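Local coordinates for Lin1944 protein (Listeria innocua, PDB 3D7L), which is of unknown function but belongs to the short-chain dehydrogenase/reductase family, and so may act as an oxidoreductase, at the interface of chains A and B. Sequence-based numbering; all coordinates share one arbitrary frame. Chains: chain A/B, Lin1944 protein.

Contact 1: the interface of chains A and B. Residues chain A 118, 121-122, 125-126, 129-130; chain B 137-138, 141-142.
B:Ser141 presses its side chain into a notch of chain A made by A:Pro121, A:Ala126 and A:Ala129, where the two copies of helix 126-142 run antiparallel against each other. The packing is largely apolar. B:Ser141 CB meets the methyl CB of A:Ala129 at 3.5 Å, and the A:Pro121 ring brings its CB to 3.5 Å from B:Ser141 CA. Along the same helix, B:Ala137 turns its methyl toward the backbone of A:Ala129, CB lying 3.3 Å from the carbonyl O. The small residues of both helices let the backbones come close: A:Met130 N and B:Phe138 N are 4.1 Å apart. B:Phe138 has CG anti to its backbone N (chi1 172°), which carries the ring alongside A:Ala126, whose CB is 4.0 Å from ring atom CE1. One face of that ring is covered from its own chain by the methyl of B:Ala142, offset toward the rim.

Polar contact runs through water. The hydroxyl of B:Ser141, anti to its backbone N (chi1 -162°), points away from its helix to water 1, with OG 2.5 Å from the water. The backbone N of A:Ile122 binds the same water at 3.0 Å, with an angle of 159° at the hydrogen. The patch thus ties the end of one helix to the loop and helix start of the other subunit, in a probable dimer of the kind common in this family.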
# COMPACT_ATOMS: atom_id res chain seq x y z
N MSE A 118 -7.52 6.48 -3.04
CA MSE A 118 -6.96 6.25 -1.71
C MSE A 118 -7.53 7.20 -0.67
O MSE A 118 -7.74 6.79 0.49
CB MSE A 118 -5.43 6.29 -1.71
CG MSE A 118 -4.84 7.64 -2.04
SE MSE A 118 -2.90 7.63 -1.95
CE MSE A 118 -2.61 9.41 -2.68
N PRO A 121 -12.74 7.31 -1.41
CA PRO A 121 -13.04 5.95 -1.87
C PRO A 121 -14.35 5.85 -2.65
O PRO A 121 -15.24 6.65 -2.43
CB PRO A 121 -13.13 5.16 -0.56
CG PRO A 121 -13.46 6.18 0.50
CD PRO A 121 -12.74 7.41 0.07
N ILE A 122 -14.42 4.89 -3.58
CA ILE A 122 -15.63 4.57 -4.32
C ILE A 122 -15.87 3.07 -4.28
O ILE A 122 -14.92 2.30 -4.14
CB ILE A 122 -15.54 5.00 -5.81
CG1 ILE A 122 -14.27 4.44 -6.49
CG2 ILE A 122 -15.66 6.51 -5.94
CD1 ILE A 122 -14.45 4.13 -7.98
N GLY A 125 -13.54 0.14 -5.59
CA GLY A 125 -12.24 0.77 -5.61
C GLY A 125 -11.23 0.34 -4.56
O GLY A 125 -10.16 0.89 -4.53
N ALA A 126 -11.56 -0.64 -3.71
CA ALA A 126 -10.66 -1.02 -2.59
C ALA A 126 -9.27 -1.46 -3.06
O ALA A 126 -8.25 -1.15 -2.41
CB ALA A 126 -11.27 -2.08 -1.77
N ALA A 129 -7.37 1.43 -4.33
CA ALA A 129 -7.00 2.22 -3.16
C ALA A 129 -5.76 1.67 -2.49
O ALA A 129 -4.81 2.41 -2.22
CB ALA A 129 -8.18 2.26 -2.12
N MSE A 130 -5.77 0.36 -2.20
CA MSE A 130 -4.61 -0.37 -1.72
C MSE A 130 -3.30 -0.01 -2.47
O MSE A 130 -2.30 0.34 -1.82
CB MSE A 130 -4.87 -1.89 -1.83
CG MSE A 130 -3.74 -2.73 -1.35
SE MSE A 130 -3.82 -4.59 -1.93
CE MSE A 130 -3.69 -4.34 -3.91
N ALA B 137 -4.96 2.50 3.30
CA ALA B 137 -5.82 2.86 2.17
C ALA B 137 -6.87 1.80 1.85
O ALA B 137 -8.01 2.16 1.56
CB ALA B 137 -4.98 3.15 0.94
N PHE B 138 -6.50 0.53 1.87
CA PHE B 138 -7.46 -0.58 1.71
C PHE B 138 -8.62 -0.48 2.70
O PHE B 138 -9.78 -0.51 2.32
CB PHE B 138 -6.81 -1.97 1.87
CG PHE B 138 -7.81 -3.12 1.90
CD1 PHE B 138 -8.41 -3.58 0.71
CD2 PHE B 138 -8.20 -3.72 3.11
CE1 PHE B 138 -9.37 -4.63 0.73
CE2 PHE B 138 -9.15 -4.75 3.15
CZ PHE B 138 -9.74 -5.22 1.95
N SER B 141 -11.03 2.55 2.14
CA SER B 141 -11.93 2.23 1.02
C SER B 141 -12.91 1.09 1.33
O SER B 141 -14.10 1.20 1.06
CB SER B 141 -11.13 1.90 -0.25
OG SER B 141 -11.95 1.99 -1.41
N ALA B 142 -12.41 -0.00 1.89
CA ALA B 142 -13.26 -1.16 2.23
C ALA B 142 -14.45 -0.79 3.14
O ALA B 142 -15.55 -1.30 2.95
CB ALA B 142 -12.43 -2.25 2.86
O HOH W 1 -11.73 3.46 -3.46

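Contact 2: the interface of chains A and B. Residues chain A 98, 101, 138, 142, 146-147; chain B 74-75, 126.
B:Leu74 and B:Thr75 form the 3-10 turn 74-76, which sits against the ends of two chain A helices, 79-100 and 126-142, and against A:Met146, where the backbone is extended (phi/psi -66/130°). B:Leu74 is the plug. Its CG stands anti to the backbone N (chi1 176°), which aims the side chain into chain A, and there the two methyls part. CD2 goes to the selenomethionine A:Met146, 3.7 Å from its terminal CE, and also touches the selenium and the carbonyl O of A:Ala142. The bend of A:Met146 at its CB-CG bond brings the end of its chain over this methyl. CD1 takes the other side, 4.1 Å from CZ at the tip of the A:Phe138 ring; the two side chains cross at about a right angle. A:Leu98 CD2 borders the same methyl, while A:Ile101 sends CD1 to the fork of the leucine, 4.1 Å from B:Leu74 CG.

Flanking this plug, B:Thr75 meets A:Pro147 tip to tip, its methyl CG2 4.2 Å from the ring carbon CD. At the opposite flank lies the twin of the Phe138/Ala126 contact, here with A:Phe138 CD1 3.7 Å from the carbonyl O of B:Ala126. With apolar groups holding the side chains, the polar link is made by backbone carbonyls: water 2 lies 2.9 Å from B:Leu74 O and 3.3 Å from A:Leu98 O.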
# COMPACT_ATOMS: atom_id res chain seq x y z
N LEU A 98 12.89 -0.37 -7.73
CA LEU A 98 13.86 -1.33 -7.19
C LEU A 98 14.88 -1.76 -8.24
O LEU A 98 16.05 -1.97 -7.92
CB LEU A 98 13.18 -2.54 -6.53
CG LEU A 98 12.16 -2.26 -5.41
CD1 LEU A 98 11.60 -3.55 -4.81
CD2 LEU A 98 12.76 -1.41 -4.29
N ILE A 101 17.16 2.10 -10.16
CA ILE A 101 18.04 3.08 -9.50
C ILE A 101 19.39 3.19 -10.21
O ILE A 101 19.94 4.30 -10.33
CB ILE A 101 18.25 2.80 -7.98
CG1 ILE A 101 16.94 3.04 -7.20
CG2 ILE A 101 19.37 3.71 -7.42
CD1 ILE A 101 16.82 2.26 -5.87
N PHE A 138 5.58 3.99 -0.01
CA PHE A 138 6.87 3.50 -0.49
C PHE A 138 7.75 4.65 -1.00
O PHE A 138 8.93 4.67 -0.68
CB PHE A 138 6.74 2.45 -1.61
CG PHE A 138 8.08 2.11 -2.27
CD1 PHE A 138 8.98 1.25 -1.66
CD2 PHE A 138 8.47 2.74 -3.45
CE1 PHE A 138 10.23 0.98 -2.22
CE2 PHE A 138 9.71 2.45 -4.04
CZ PHE A 138 10.59 1.58 -3.44
N ALA A 142 11.15 5.80 0.49
CA ALA A 142 12.31 5.62 -0.40
C ALA A 142 13.08 6.92 -0.62
O ALA A 142 14.31 6.90 -0.71
CB ALA A 142 11.90 5.00 -1.73
N MSE A 146 17.52 7.40 -1.23
CA MSE A 146 18.04 7.45 -2.60
C MSE A 146 19.50 7.91 -2.65
O MSE A 146 19.85 8.95 -2.10
CB MSE A 146 17.17 8.37 -3.47
CG MSE A 146 15.81 7.81 -3.76
SE MSE A 146 15.94 6.31 -5.03
CE MSE A 146 14.13 5.64 -4.85
N PRO A 147 20.35 7.16 -3.37
CA PRO A 147 21.73 7.58 -3.54
C PRO A 147 21.86 8.65 -4.63
O PRO A 147 20.91 8.90 -5.37
CB PRO A 147 22.42 6.29 -3.98
CG PRO A 147 21.39 5.61 -4.81
CD PRO A 147 20.07 5.91 -4.11
N LEU B 74 17.32 0.37 1.20
CA LEU B 74 16.72 0.54 -0.12
C LEU B 74 17.53 -0.05 -1.28
O LEU B 74 16.97 -0.74 -2.14
CB LEU B 74 16.42 2.01 -0.42
CG LEU B 74 15.86 2.28 -1.83
CD1 LEU B 74 14.45 1.65 -2.00
CD2 LEU B 74 15.87 3.78 -2.16
N THR B 75 18.83 0.20 -1.29
CA THR B 75 19.64 -0.28 -2.41
C THR B 75 19.88 -1.80 -2.35
O THR B 75 20.43 -2.37 -3.29
CB THR B 75 20.97 0.49 -2.54
OG1 THR B 75 21.71 0.35 -1.32
CG2 THR B 75 20.70 2.01 -2.80
N ALA B 126 11.42 1.23 3.88
CA ALA B 126 10.63 1.47 2.66
C ALA B 126 9.58 0.40 2.40
O ALA B 126 8.45 0.71 1.98
CB ALA B 126 11.53 1.60 1.42
O HOH W 2 17.07 -1.71 -4.83

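Contact 3: the interface of chains A and B. Residues chain A 46, 95, 98-99; chain B 78-80.
The carboxamide of A:Asn95 offers one of its faces to the ring of B:Pro79, whose CG sits above the group and whose CB is displaced outward, over the side where oxygen and nitrogen diverge. B:Pro79 CB is accordingly almost equally far from both ends of the amide, 3.7 Å from OD1 and 3.8 Å from ND2, so the contact is one of packing and does not tell the two apart. The second flat group, the carboxylate of B:Glu80, is met by the CD1 methyl of A:Ile46, which approaches from above the plane on the OE2 side, 3.5 Å from that oxygen.

B:Pro79 opens helix 79-100 of its chain and is wedged among side chains of chain A, A:Asn95, A:Leu99 and A:Ile46 among them. The ring carbon CG points into the branched end of A:Leu99, 3.8 Å from CD1 and nearly as close to CG and CD2. From another side A:Ile46 lays its CG2 methyl 3.9 Å from B:Pro79 CB. The ethyl arm of A:Ile46 lies between the backbone N and the carbonyl carbon (chi1 79°), and it reaches past the proline to the glutamate. B:Glu80 bends back at chi2 (83°), bringing OE1 toward B:Thr78 OG1 in a weak hydrogen bond just at the helix start; its charge may suit that helix end. Beside the wedge, methyl CD1 of A:Leu98 lies 3.9 Å from the carbonyl O of B:Thr78.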
# COMPACT_ATOMS: atom_id res chain seq x y z
N ILE A 46 9.76 -9.35 -13.73
CA ILE A 46 11.01 -8.66 -13.40
C ILE A 46 12.08 -8.86 -14.47
O ILE A 46 12.90 -7.97 -14.70
CB ILE A 46 11.57 -8.92 -11.95
CG1 ILE A 46 12.29 -10.27 -11.84
CG2 ILE A 46 10.47 -8.73 -10.92
CD1 ILE A 46 12.83 -10.56 -10.42
N ASN A 95 8.66 -2.14 -8.55
CA ASN A 95 9.78 -2.83 -9.16
C ASN A 95 10.58 -2.06 -10.16
O ASN A 95 11.77 -2.30 -10.32
CB ASN A 95 9.35 -4.19 -9.74
CG ASN A 95 9.21 -5.23 -8.66
OD1 ASN A 95 9.55 -4.95 -7.51
ND2 ASN A 95 8.68 -6.42 -8.99
N LEU A 98 12.89 -0.37 -7.73
CA LEU A 98 13.86 -1.33 -7.19
C LEU A 98 14.88 -1.76 -8.24
O LEU A 98 16.05 -1.97 -7.92
CB LEU A 98 13.18 -2.54 -6.53
CG LEU A 98 12.16 -2.26 -5.41
CD1 LEU A 98 11.60 -3.55 -4.81
CD2 LEU A 98 12.76 -1.41 -4.29
N LEU A 99 14.46 -1.86 -9.50
CA LEU A 99 15.39 -2.33 -10.54
C LEU A 99 15.99 -1.20 -11.41
O LEU A 99 16.85 -1.47 -12.25
CB LEU A 99 14.73 -3.41 -11.41
CG LEU A 99 14.29 -4.70 -10.66
CD1 LEU A 99 13.14 -5.37 -11.42
CD2 LEU A 99 15.48 -5.69 -10.45
N THR B 78 15.48 -6.00 -3.05
CA THR B 78 15.17 -6.53 -4.36
C THR B 78 13.68 -6.83 -4.49
O THR B 78 12.98 -6.90 -3.48
CB THR B 78 15.96 -7.83 -4.64
OG1 THR B 78 15.53 -8.85 -3.72
CG2 THR B 78 17.45 -7.60 -4.49
N PRO B 79 13.19 -7.06 -5.73
CA PRO B 79 11.83 -7.57 -5.86
C PRO B 79 11.53 -8.81 -4.98
O PRO B 79 10.47 -8.86 -4.35
CB PRO B 79 11.74 -7.93 -7.35
CG PRO B 79 12.71 -6.96 -8.00
CD PRO B 79 13.85 -6.89 -7.04
N GLU B 80 12.47 -9.76 -4.92
CA GLU B 80 12.30 -10.98 -4.13
C GLU B 80 12.11 -10.66 -2.66
O GLU B 80 11.21 -11.19 -2.03
CB GLU B 80 13.48 -11.94 -4.31
CG GLU B 80 13.57 -12.61 -5.67
CD GLU B 80 14.24 -11.74 -6.75
OE1 GLU B 80 14.50 -10.53 -6.50
OE2 GLU B 80 14.52 -12.27 -7.85

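Contacts 2 and 3 are neighbours, their C-alpha centres about 11 Å apart, and A:Leu98 serves both, with one methyl turned to each. Contact 1 lies about 25 Å from either. Helix 126-142 joins contacts 1 and 2: chain A gives its start to the first and its end to the second, while chain B does the reverse. Helix 79-100 enters contact 3 from both chains. Each contact has a twin with the chains exchanged, so the two copies of helix 126-142 pair across the two-fold axis and meet start to end at both ends of the pair, as in dimers typical of short-chain dehydrogenases; a dimer is likely.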